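Local coordinates for protein shikimate dehydrogenase (NADP(+)) (Thermotoga maritima, PDB 3U62) that probably catalyses the reversible NADPH-linked reduction of 3-dehydroshikimate to shikimate, the fourth step of chorismate biosynthesis, at residues A[17-22]-A[226-231]; A[100-105]-A[193-198]; A[109-114]-A[125-130]; A[134-139]-A[165-170]. All coordinates share one frame; numbering follows the deposited sequence.

Contact 1 of 4, residues A[17-22]-A[226-231]; sequences RLYNEY and YYQAME
Y19 swings its ring out beside its own backbone N (chi1 -73°) and turns the ring plane perpendicular to the plane of CA, CB and CG (chi2 90°), which carries the phenol across to A229 and Q228 on the facing helix. The hydroxyl end does the touching: Y19 OH lies 3.4 Å from A229 CB, and behind it Y19 CZ is 4.1 Å from the same methyl. With a bare methyl on its side, helix 222-235 admits the tyrosine right up to its backbone, OH also reaching A229 CA at 3.4 Å. Helix 15-26 belongs to the substrate-binding domain, so a helix from late in the chain here packs back against the N-terminal domain. Q228 has CG set between its backbone N and carbonyl carbon (chi1 67°) and bends again at its second torsion, bringing its amide round toward the phenol. The two polar ends do not bond directly; a water bridges them, 2.8 Å from Y19 OH and accepting from Q228 NE2 at 2.9 Å. N232 ND2 also bonds to Y19 OH and Q228 OE1, while Y32 stacks on the Y19 ring. The Q228 side chain also touches N83, a predicted shikimate-binding residue.

Contact 2 of 4, residues A[100-105]-A[193-198]; sequences KSLEGV and LSLVYD
S101 and L102, at the C-terminal end of helix 94-101, lie against L195 and Y197 on strand 195-198 of the parallel Rossmann-type sheet. Polar and apolar contacts sit side by side. Y197 stretches across with CG anti to its backbone N (chi1 -167°), and its OH lies 2.7 Å from S101 OG, a probable hydrogen bond. The serine oxygen comes in at the ring edge, in the ring plane, passing 3.3 Å from Y197 CE1. S101 OG also bonds to the carbonyl of V98 one helical turn back, which holds the serine hydroxyl in position. Here the helix ends: L102 is the first residue to leave helical geometry and begins a type II beta turn with G104 at positive phi. Its methyl CD2 drops toward the sheet, 4.0 Å from L195 CD2 and 4.0 Å from Y197 CD1. A phenylalanine at Y197 would probably leave S101 OG without its polar partner on the strand, removing the polar link between the helix end and the sheet at this point. F171, on the neighbouring strand 169-172, stacks with the Y197 ring and also touches L102 and L195.

Contact 3 of 4, residues A[109-114]-A[125-130]; sequences EPVVVV and YALLQM
V111, V113 and L127 form a purely apolar strand-to-helix contact inside a beta-alpha-beta unit, the stretch in which strand 111-114 is followed by helix 118-129 and then by strand 135-139. Side chains of a strand alternate, so V111 and V113 direct their CB atoms at the helix, whereas V112 between them faces the other side of the sheet. One leucine methyl serves both valines. L127 CD1 lies 3.8 Å from V111 CG1 and, also at 3.8 Å, from V113 CG2. The leucine gets there with CG beside its backbone N (chi1 -69°) and an extended second torsion (chi2 164°), which sends CD1 out toward the strand. Its side chain crosses that of V111 at a slant and runs past that of V113 in the opposite direction, the methyl meeting one branch of each. I135 and F171, from the strands flanking 111-114, continue the apolar surface around L127. After V114 the chain turns through G115 and G117 into the helix, where A120 completes a pattern consistent with the Rossmann-type nucleotide-binding turn and overlapping the predicted NADP(+) site. No hydrogen bond crosses the contact; the strand's backbone polar groups are engaged with strand neighbours such as W136 and S169, and what joins helix to sheet here is shape complementarity between branched side chains rather than directional bonding.

Contact 4 of 4, residues A[134-139]-A[165-170]; sequences DIWVVN and KKAKSL. With SO4 (sulfate ion), chain E.
W136 and K166 cross at about a right angle, the far end of the indole meeting the root of the lysine chain. Two atoms of the six-membered ring share the contact: W136 CZ3 and CH2 each lie 3.9 Å from K166 CB. W136 CH2 is also 3.8 Å from the backbone O of K166, and CZ3 approaches the A167 methyl CB at 4.2 Å. K166 aims its CB at the indole, but the rest of its extended chain leads off into solvent. In the five-membered ring, W136 NE1 gives a weak hydrogen bond to D134 OD1, 2.9 Å long and bent to 122°. The tryptophan holds CG beside its backbone N (chi1 -55°), laying the indole toward the loop before strand 169-172, with P110 touching it. Replacing W136 by an alanine is likely to uncover the backbone O of K166 and the methyl of A167 and to leave D134 OD1 without the indole N-H. Three residues farther along the segment, N139 ND2 donates to sulfate O2 at 2.9 Å with an angle of 152°. Backbone amides of A116 and R140 and the hydroxyl of T141 also bond the anion. The sulfate, probably from the crystallisation liquor, sits among predicted NADP(+)-binding residues, an arrangement consistent with the 2'-phosphate pocket at the end of the second strand of NADP(+)-dependent Rossmann domains.

The four contacts follow the two-domain build of the enzyme. Contacts 2, 3 and 4 share the parallel nucleotide-binding sheet: contacts 3 and 4 lie closest, centres 8 Å apart, and V111 O probably accepts from W136 N at 2.8 Å. Strand pairing likewise joins contacts 2 and 4, probably through Y197 N and L170 O, 2.7 Å apart. Contact 1 lies beside the predicted shikimate-binding residues N83 and S15, with its centre 31 Å from that of contact 4, which holds the sulfate in the predicted NADP(+) site. Contact 2 lies between: K100 CB meets Y227 CG of contact 1 at 3.5 Å, while L102 CD1 meets M130 CE of contact 3 at 3.9 Å.

Contact 1 of 4, residues A[17-22]-A[226-231]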
# COMPACT_ATOMS: atom_id res chain seq x y z
N ARG A 17 -7.48 -10.23 -12.45
CA ARG A 17 -7.62 -9.95 -13.88
C ARG A 17 -6.29 -9.53 -14.51
O ARG A 17 -5.97 -9.97 -15.62
CB ARG A 17 -8.70 -8.88 -14.15
CG ARG A 17 -8.35 -7.51 -13.60
CD ARG A 17 -9.19 -6.39 -14.16
NE ARG A 17 -8.75 -5.10 -13.61
CZ ARG A 17 -9.50 -4.01 -13.53
NH1 ARG A 17 -10.76 -4.02 -13.97
NH2 ARG A 17 -9.00 -2.90 -13.01
N LEU A 18 -5.52 -8.71 -13.80
CA LEU A 18 -4.26 -8.18 -14.31
C LEU A 18 -3.15 -9.23 -14.37
O LEU A 18 -2.49 -9.37 -15.41
CB LEU A 18 -3.81 -6.95 -13.52
CG LEU A 18 -4.51 -5.64 -13.89
CD1 LEU A 18 -4.42 -4.65 -12.74
CD2 LEU A 18 -3.93 -5.04 -15.17
N TYR A 19 -2.95 -9.97 -13.28
CA TYR A 19 -1.93 -11.02 -13.27
C TYR A 19 -2.26 -12.13 -14.26
O TYR A 19 -1.37 -12.63 -14.95
CB TYR A 19 -1.74 -11.59 -11.86
CG TYR A 19 -1.01 -10.69 -10.89
CD1 TYR A 19 -1.70 -9.78 -10.10
CD2 TYR A 19 0.38 -10.76 -10.75
CE1 TYR A 19 -1.04 -8.95 -9.19
CE2 TYR A 19 1.05 -9.94 -9.84
CZ TYR A 19 0.34 -9.04 -9.07
OH TYR A 19 0.99 -8.22 -8.18
N ASN A 20 -3.54 -12.52 -14.34
CA ASN A 20 -3.97 -13.55 -15.28
C ASN A 20 -3.81 -13.14 -16.75
O ASN A 20 -3.43 -13.97 -17.58
CB ASN A 20 -5.40 -14.00 -15.00
CG ASN A 20 -5.51 -14.88 -13.78
OD1 ASN A 20 -4.69 -15.78 -13.57
ND2 ASN A 20 -6.52 -14.64 -12.96
N GLU A 21 -4.11 -11.88 -17.06
CA GLU A 21 -3.88 -11.35 -18.40
C GLU A 21 -2.38 -11.33 -18.71
O GLU A 21 -1.96 -11.67 -19.81
CB GLU A 21 -4.47 -9.94 -18.56
CG GLU A 21 -4.41 -9.39 -19.99
CD GLU A 21 -4.85 -7.93 -20.10
OE1 GLU A 21 -5.07 -7.27 -19.06
OE2 GLU A 21 -4.97 -7.44 -21.24
N TYR A 22 -1.59 -10.94 -17.71
CA TYR A 22 -0.14 -10.90 -17.81
C TYR A 22 0.44 -12.29 -18.09
O TYR A 22 1.27 -12.45 -19.00
CB TYR A 22 0.47 -10.30 -16.54
CG TYR A 22 1.96 -10.50 -16.41
CD1 TYR A 22 2.86 -9.62 -17.01
CD2 TYR A 22 2.47 -11.57 -15.68
CE1 TYR A 22 4.23 -9.81 -16.89
CE2 TYR A 22 3.84 -11.77 -15.55
CZ TYR A 22 4.71 -10.89 -16.16
OH TYR A 22 6.06 -11.07 -16.05
N TYR A 226 1.30 -0.53 -9.41
CA TYR A 226 2.11 -0.91 -10.56
C TYR A 226 3.48 -1.42 -10.13
O TYR A 226 3.91 -2.50 -10.55
CB TYR A 226 2.25 0.29 -11.50
CG TYR A 226 3.05 0.07 -12.76
CD1 TYR A 226 2.45 -0.43 -13.92
CD2 TYR A 226 4.41 0.41 -12.82
CE1 TYR A 226 3.19 -0.62 -15.09
CE2 TYR A 226 5.15 0.23 -13.99
CZ TYR A 226 4.53 -0.29 -15.11
OH TYR A 226 5.26 -0.47 -16.27
N TYR A 227 4.16 -0.65 -9.28
CA TYR A 227 5.52 -0.99 -8.89
C TYR A 227 5.63 -2.10 -7.85
O TYR A 227 6.62 -2.84 -7.85
CB TYR A 227 6.29 0.26 -8.44
CG TYR A 227 6.66 1.18 -9.59
CD1 TYR A 227 6.14 2.48 -9.66
CD2 TYR A 227 7.53 0.76 -10.60
CE1 TYR A 227 6.47 3.33 -10.71
CE2 TYR A 227 7.87 1.61 -11.65
CZ TYR A 227 7.34 2.89 -11.70
OH TYR A 227 7.68 3.72 -12.73
N GLN A 228 4.63 -2.24 -6.98
CA GLN A 228 4.61 -3.39 -6.06
C GLN A 228 4.38 -4.69 -6.82
O GLN A 228 4.97 -5.72 -6.49
CB GLN A 228 3.64 -3.21 -4.88
CG GLN A 228 2.14 -3.17 -5.22
CD GLN A 228 1.49 -4.54 -5.30
OE1 GLN A 228 1.79 -5.43 -4.50
NE2 GLN A 228 0.59 -4.71 -6.26
N ALA A 229 3.53 -4.63 -7.85
CA ALA A 229 3.27 -5.78 -8.72
C ALA A 229 4.53 -6.21 -9.46
O ALA A 229 4.80 -7.40 -9.58
CB ALA A 229 2.15 -5.46 -9.71
N MET A 230 5.29 -5.23 -9.94
CA MET A 230 6.58 -5.47 -10.59
C MET A 230 7.52 -6.21 -9.65
O MET A 230 8.14 -7.20 -10.04
CB MET A 230 7.20 -4.14 -11.03
CG MET A 230 8.59 -4.26 -11.65
SD MET A 230 9.35 -2.66 -12.00
CE MET A 230 8.34 -2.09 -13.37
N GLU A 231 7.62 -5.73 -8.41
CA GLU A 231 8.49 -6.34 -7.40
C GLU A 231 8.03 -7.75 -7.03
O GLU A 231 8.86 -8.64 -6.86
CB GLU A 231 8.58 -5.45 -6.16
CG GLU A 231 9.74 -5.79 -5.21
CD GLU A 231 11.11 -5.36 -5.73
OE1 GLU A 231 11.17 -4.49 -6.64
OE2 GLU A 231 12.12 -5.91 -5.21
O HOH W 1 -0.88 -7.20 -6.35

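Contact 2 of 4, residues A[100-105]-A[193-198]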
# COMPACT_ATOMS: atom_id res chain seq x y z
N LYS A 100 9.31 3.88 -5.68
CA LYS A 100 9.31 3.95 -7.14
C LYS A 100 8.23 4.87 -7.71
O LYS A 100 8.43 5.49 -8.76
CB LYS A 100 9.24 2.55 -7.76
CG LYS A 100 10.52 1.74 -7.56
CD LYS A 100 10.64 0.56 -8.52
CE LYS A 100 10.96 1.01 -9.94
NZ LYS A 100 12.19 2.00 -9.96
N SER A 101 7.09 4.97 -7.02
CA SER A 101 6.01 5.87 -7.43
C SER A 101 6.42 7.34 -7.32
O SER A 101 5.86 8.20 -8.01
CB SER A 101 4.74 5.62 -6.60
OG SER A 101 4.88 6.11 -5.28
N LEU A 102 7.39 7.61 -6.46
CA LEU A 102 7.86 8.97 -6.22
C LEU A 102 9.18 9.28 -6.92
O LEU A 102 9.86 10.26 -6.57
CB LEU A 102 7.98 9.23 -4.71
CG LEU A 102 6.68 9.29 -3.91
CD1 LEU A 102 6.95 9.09 -2.42
CD2 LEU A 102 5.92 10.59 -4.15
N GLU A 103 9.56 8.46 -7.89
CA GLU A 103 10.75 8.72 -8.69
C GLU A 103 10.64 10.06 -9.41
O GLU A 103 9.60 10.38 -9.99
CB GLU A 103 11.03 7.59 -9.67
CG GLU A 103 11.89 6.50 -9.06
CD GLU A 103 11.99 5.25 -9.91
OE1 GLU A 103 11.64 5.28 -11.11
OE2 GLU A 103 12.43 4.21 -9.36
N GLY A 104 11.71 10.84 -9.34
CA GLY A 104 11.77 12.16 -9.96
C GLY A 104 11.13 13.27 -9.13
O GLY A 104 11.17 14.43 -9.52
N VAL A 105 10.54 12.90 -7.99
CA VAL A 105 9.80 13.85 -7.16
C VAL A 105 10.52 14.11 -5.84
O VAL A 105 10.94 13.17 -5.15
CB VAL A 105 8.35 13.34 -6.88
CG1 VAL A 105 7.58 14.32 -6.00
CG2 VAL A 105 7.60 13.09 -8.18
N LEU A 193 -0.11 22.49 0.25
CA LEU A 193 0.67 21.27 0.16
C LEU A 193 1.30 21.17 -1.22
O LEU A 193 0.72 21.65 -2.21
CB LEU A 193 -0.21 20.03 0.41
CG LEU A 193 -0.83 19.83 1.80
CD1 LEU A 193 -1.88 18.73 1.74
CD2 LEU A 193 0.22 19.51 2.86
N SER A 194 2.47 20.57 -1.30
CA SER A 194 3.12 20.31 -2.58
C SER A 194 2.85 18.89 -3.08
O SER A 194 3.01 18.61 -4.27
CB SER A 194 4.63 20.57 -2.49
OG SER A 194 5.24 19.74 -1.51
N LEU A 195 2.44 18.01 -2.17
CA LEU A 195 2.11 16.63 -2.52
C LEU A 195 0.90 16.12 -1.76
O LEU A 195 0.84 16.21 -0.53
CB LEU A 195 3.31 15.70 -2.28
CG LEU A 195 3.12 14.18 -2.40
CD1 LEU A 195 2.85 13.76 -3.84
CD2 LEU A 195 4.32 13.44 -1.84
N VAL A 196 -0.07 15.60 -2.50
CA VAL A 196 -1.17 14.83 -1.93
C VAL A 196 -1.10 13.42 -2.53
O VAL A 196 -1.20 13.25 -3.75
CB VAL A 196 -2.55 15.48 -2.20
CG1 VAL A 196 -3.69 14.53 -1.82
CG2 VAL A 196 -2.69 16.79 -1.43
N TYR A 197 -0.91 12.44 -1.66
CA TYR A 197 -0.70 11.06 -2.06
C TYR A 197 -1.75 10.19 -1.40
O TYR A 197 -1.94 10.25 -0.19
CB TYR A 197 0.71 10.63 -1.64
CG TYR A 197 1.22 9.33 -2.23
CD1 TYR A 197 2.27 9.33 -3.16
CD2 TYR A 197 0.70 8.10 -1.83
CE1 TYR A 197 2.76 8.14 -3.70
CE2 TYR A 197 1.19 6.90 -2.36
CZ TYR A 197 2.21 6.93 -3.29
OH TYR A 197 2.69 5.76 -3.81
N ASP A 198 -2.45 9.40 -2.21
CA ASP A 198 -3.47 8.49 -1.69
C ASP A 198 -3.15 7.08 -2.16
O ASP A 198 -2.96 6.84 -3.35
CB ASP A 198 -4.86 8.92 -2.19
CG ASP A 198 -5.99 8.43 -1.30
OD1 ASP A 198 -5.88 7.32 -0.74
OD2 ASP A 198 -6.99 9.16 -1.17

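Contact 3 of 4, residues A[109-114]-A[125-130]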
# COMPACT_ATOMS: atom_id res chain seq x y z
N GLU A 109 8.92 18.46 3.25
CA GLU A 109 8.60 18.19 4.65
C GLU A 109 8.08 19.45 5.34
O GLU A 109 8.37 20.56 4.90
CB GLU A 109 9.84 17.68 5.38
CG GLU A 109 10.38 16.37 4.85
CD GLU A 109 11.70 16.00 5.48
OE1 GLU A 109 12.63 15.64 4.72
OE2 GLU A 109 11.82 16.06 6.72
N PRO A 110 7.33 19.28 6.45
CA PRO A 110 6.91 18.04 7.12
C PRO A 110 5.95 17.19 6.29
O PRO A 110 5.23 17.71 5.44
CB PRO A 110 6.21 18.53 8.38
CG PRO A 110 6.75 19.90 8.60
CD PRO A 110 6.91 20.46 7.23
N VAL A 111 5.95 15.89 6.56
CA VAL A 111 5.08 14.94 5.88
C VAL A 111 4.07 14.37 6.87
O VAL A 111 4.44 13.87 7.94
CB VAL A 111 5.89 13.78 5.25
CG1 VAL A 111 4.97 12.82 4.52
CG2 VAL A 111 6.95 14.33 4.29
N VAL A 112 2.79 14.45 6.52
CA VAL A 112 1.72 13.84 7.31
C VAL A 112 1.32 12.51 6.69
O VAL A 112 1.06 12.42 5.49
CB VAL A 112 0.48 14.77 7.43
CG1 VAL A 112 -0.66 14.07 8.16
CG2 VAL A 112 0.85 16.05 8.17
N VAL A 113 1.29 11.47 7.52
CA VAL A 113 0.84 10.14 7.12
C VAL A 113 -0.44 9.81 7.89
O VAL A 113 -0.42 9.75 9.12
CB VAL A 113 1.93 9.07 7.38
CG1 VAL A 113 1.42 7.68 7.01
CG2 VAL A 113 3.20 9.39 6.61
N VAL A 114 -1.54 9.62 7.16
CA VAL A 114 -2.82 9.28 7.78
C VAL A 114 -2.96 7.76 7.87
O VAL A 114 -2.92 7.07 6.86
CB VAL A 114 -4.02 9.89 7.02
CG1 VAL A 114 -5.32 9.67 7.80
CG2 VAL A 114 -3.81 11.37 6.76
N TYR A 125 8.42 3.67 6.20
CA TYR A 125 9.69 3.03 5.85
C TYR A 125 10.25 3.60 4.55
O TYR A 125 11.44 3.92 4.48
CB TYR A 125 9.51 1.51 5.73
CG TYR A 125 10.81 0.74 5.52
CD1 TYR A 125 11.55 0.28 6.61
CD2 TYR A 125 11.28 0.47 4.24
CE1 TYR A 125 12.73 -0.42 6.42
CE2 TYR A 125 12.46 -0.23 4.04
CZ TYR A 125 13.19 -0.67 5.14
OH TYR A 125 14.36 -1.37 4.95
N ALA A 126 9.39 3.74 3.55
CA ALA A 126 9.78 4.31 2.26
C ALA A 126 10.30 5.74 2.40
O ALA A 126 11.34 6.08 1.84
CB ALA A 126 8.61 4.26 1.29
N LEU A 127 9.57 6.56 3.16
CA LEU A 127 9.95 7.95 3.40
C LEU A 127 11.31 8.06 4.09
O LEU A 127 12.14 8.89 3.71
CB LEU A 127 8.88 8.68 4.21
CG LEU A 127 7.53 8.95 3.55
CD1 LEU A 127 6.48 9.31 4.60
CD2 LEU A 127 7.62 10.04 2.48
N LEU A 128 11.52 7.22 5.10
CA LEU A 128 12.80 7.19 5.82
C LEU A 128 13.95 6.75 4.92
O LEU A 128 15.08 7.25 5.07
CB LEU A 128 12.70 6.30 7.06
CG LEU A 128 11.85 6.83 8.22
CD1 LEU A 128 11.60 5.73 9.23
CD2 LEU A 128 12.50 8.04 8.90
N GLN A 129 13.67 5.83 4.00
CA GLN A 129 14.66 5.39 3.01
C GLN A 129 14.99 6.50 2.02
O GLN A 129 16.08 6.51 1.43
CB GLN A 129 14.19 4.14 2.28
CG GLN A 129 14.19 2.88 3.14
CD GLN A 129 15.55 2.58 3.74
OE1 GLN A 129 16.42 2.01 3.08
NE2 GLN A 129 15.75 2.97 5.00
N MET A 130 14.05 7.43 1.84
CA MET A 130 14.22 8.57 0.95
C MET A 130 14.80 9.80 1.66
O MET A 130 14.88 10.88 1.07
CB MET A 130 12.89 8.92 0.28
CG MET A 130 12.44 7.91 -0.78
SD MET A 130 10.71 8.12 -1.28
CE MET A 130 10.77 9.76 -2.01

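Contact 4 of 4, residues A[134-139]-A[165-170]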
# COMPACT_ATOMS: atom_id res chain seq x y z
N ASP A 134 11.05 14.62 9.01
CA ASP A 134 9.92 15.14 9.78
C ASP A 134 8.62 14.48 9.35
O ASP A 134 7.96 14.93 8.41
CB ASP A 134 9.85 16.66 9.62
CG ASP A 134 9.25 17.35 10.84
OD1 ASP A 134 8.83 16.67 11.79
OD2 ASP A 134 9.20 18.60 10.83
N ILE A 135 8.26 13.40 10.04
CA ILE A 135 7.07 12.62 9.70
C ILE A 135 6.07 12.64 10.85
O ILE A 135 6.40 12.29 11.99
CB ILE A 135 7.42 11.16 9.32
CG1 ILE A 135 8.43 11.13 8.17
CG2 ILE A 135 6.15 10.38 8.93
CD1 ILE A 135 9.17 9.81 8.01
N TRP A 136 4.85 13.07 10.54
CA TRP A 136 3.77 13.16 11.52
C TRP A 136 2.66 12.18 11.15
O TRP A 136 2.02 12.31 10.11
CB TRP A 136 3.19 14.57 11.58
CG TRP A 136 4.20 15.66 11.86
CD1 TRP A 136 5.41 15.53 12.48
CD2 TRP A 136 4.06 17.05 11.55
NE1 TRP A 136 6.04 16.74 12.56
CE2 TRP A 136 5.24 17.70 12.00
CE3 TRP A 136 3.06 17.82 10.94
CZ2 TRP A 136 5.44 19.08 11.86
CZ3 TRP A 136 3.26 19.19 10.79
CH2 TRP A 136 4.44 19.80 11.25
N VAL A 137 2.46 11.19 12.01
CA VAL A 137 1.40 10.20 11.82
C VAL A 137 0.12 10.69 12.49
O VAL A 137 0.14 11.12 13.65
CB VAL A 137 1.81 8.81 12.36
CG1 VAL A 137 0.65 7.83 12.30
CG2 VAL A 137 3.00 8.27 11.59
N VAL A 138 -0.98 10.64 11.74
CA VAL A 138 -2.30 10.96 12.27
C VAL A 138 -3.17 9.72 12.10
O VAL A 138 -3.46 9.32 10.97
CB VAL A 138 -2.93 12.17 11.54
CG1 VAL A 138 -4.30 12.49 12.11
CG2 VAL A 138 -2.02 13.39 11.64
N ASN A 139 -3.57 9.11 13.21
CA ASN A 139 -4.33 7.87 13.13
C ASN A 139 -5.52 7.78 14.09
O ASN A 139 -5.75 8.68 14.90
CB ASN A 139 -3.40 6.65 13.28
CG ASN A 139 -3.10 6.31 14.73
OD1 ASN A 139 -2.65 7.16 15.50
ND2 ASN A 139 -3.33 5.05 15.10
N LYS A 165 -2.04 21.80 7.98
CA LYS A 165 -1.77 23.22 7.76
C LYS A 165 -0.28 23.56 7.89
O LYS A 165 0.23 24.45 7.20
CB LYS A 165 -2.60 24.07 8.73
CG LYS A 165 -2.43 25.59 8.60
CD LYS A 165 -2.99 26.13 7.29
CE LYS A 165 -2.74 27.63 7.17
NZ LYS A 165 -3.22 28.17 5.87
N LYS A 166 0.42 22.82 8.76
CA LYS A 166 1.85 23.05 9.03
C LYS A 166 2.77 22.14 8.20
O LYS A 166 3.99 22.16 8.37
CB LYS A 166 2.14 22.87 10.52
CG LYS A 166 1.49 23.92 11.42
CD LYS A 166 1.91 23.76 12.88
CE LYS A 166 1.33 24.93 13.71
NZ LYS A 166 1.76 24.87 15.14
N ALA A 167 2.17 21.36 7.30
CA ALA A 167 2.91 20.36 6.52
C ALA A 167 3.02 20.72 5.04
O ALA A 167 2.35 21.65 4.57
CB ALA A 167 2.28 18.99 6.69
N LYS A 168 3.86 19.98 4.32
CA LYS A 168 4.05 20.19 2.89
C LYS A 168 3.63 18.98 2.05
O LYS A 168 3.36 19.12 0.85
CB LYS A 168 5.49 20.59 2.58
CG LYS A 168 5.87 21.98 3.07
CD LYS A 168 7.14 22.48 2.42
CE LYS A 168 7.52 23.85 2.94
NZ LYS A 168 8.67 24.44 2.18
N SER A 169 3.58 17.81 2.67
CA SER A 169 3.12 16.59 1.99
C SER A 169 2.11 15.83 2.84
O SER A 169 2.23 15.77 4.07
CB SER A 169 4.30 15.68 1.63
OG SER A 169 5.21 16.34 0.77
N LEU A 170 1.12 15.23 2.17
CA LEU A 170 0.10 14.44 2.84
C LEU A 170 -0.08 13.08 2.16
O LEU A 170 -0.25 13.00 0.94
CB LEU A 170 -1.24 15.19 2.86
CG LEU A 170 -2.49 14.48 3.40
CD1 LEU A 170 -2.37 14.22 4.90
CD2 LEU A 170 -3.74 15.28 3.10
S SO4 E . -5.67 3.68 11.99
O1 SO4 E . -6.89 2.88 11.91
O2 SO4 E . -5.15 3.63 13.36
O3 SO4 E . -5.96 5.06 11.64
O4 SO4 E . -4.67 3.14 11.07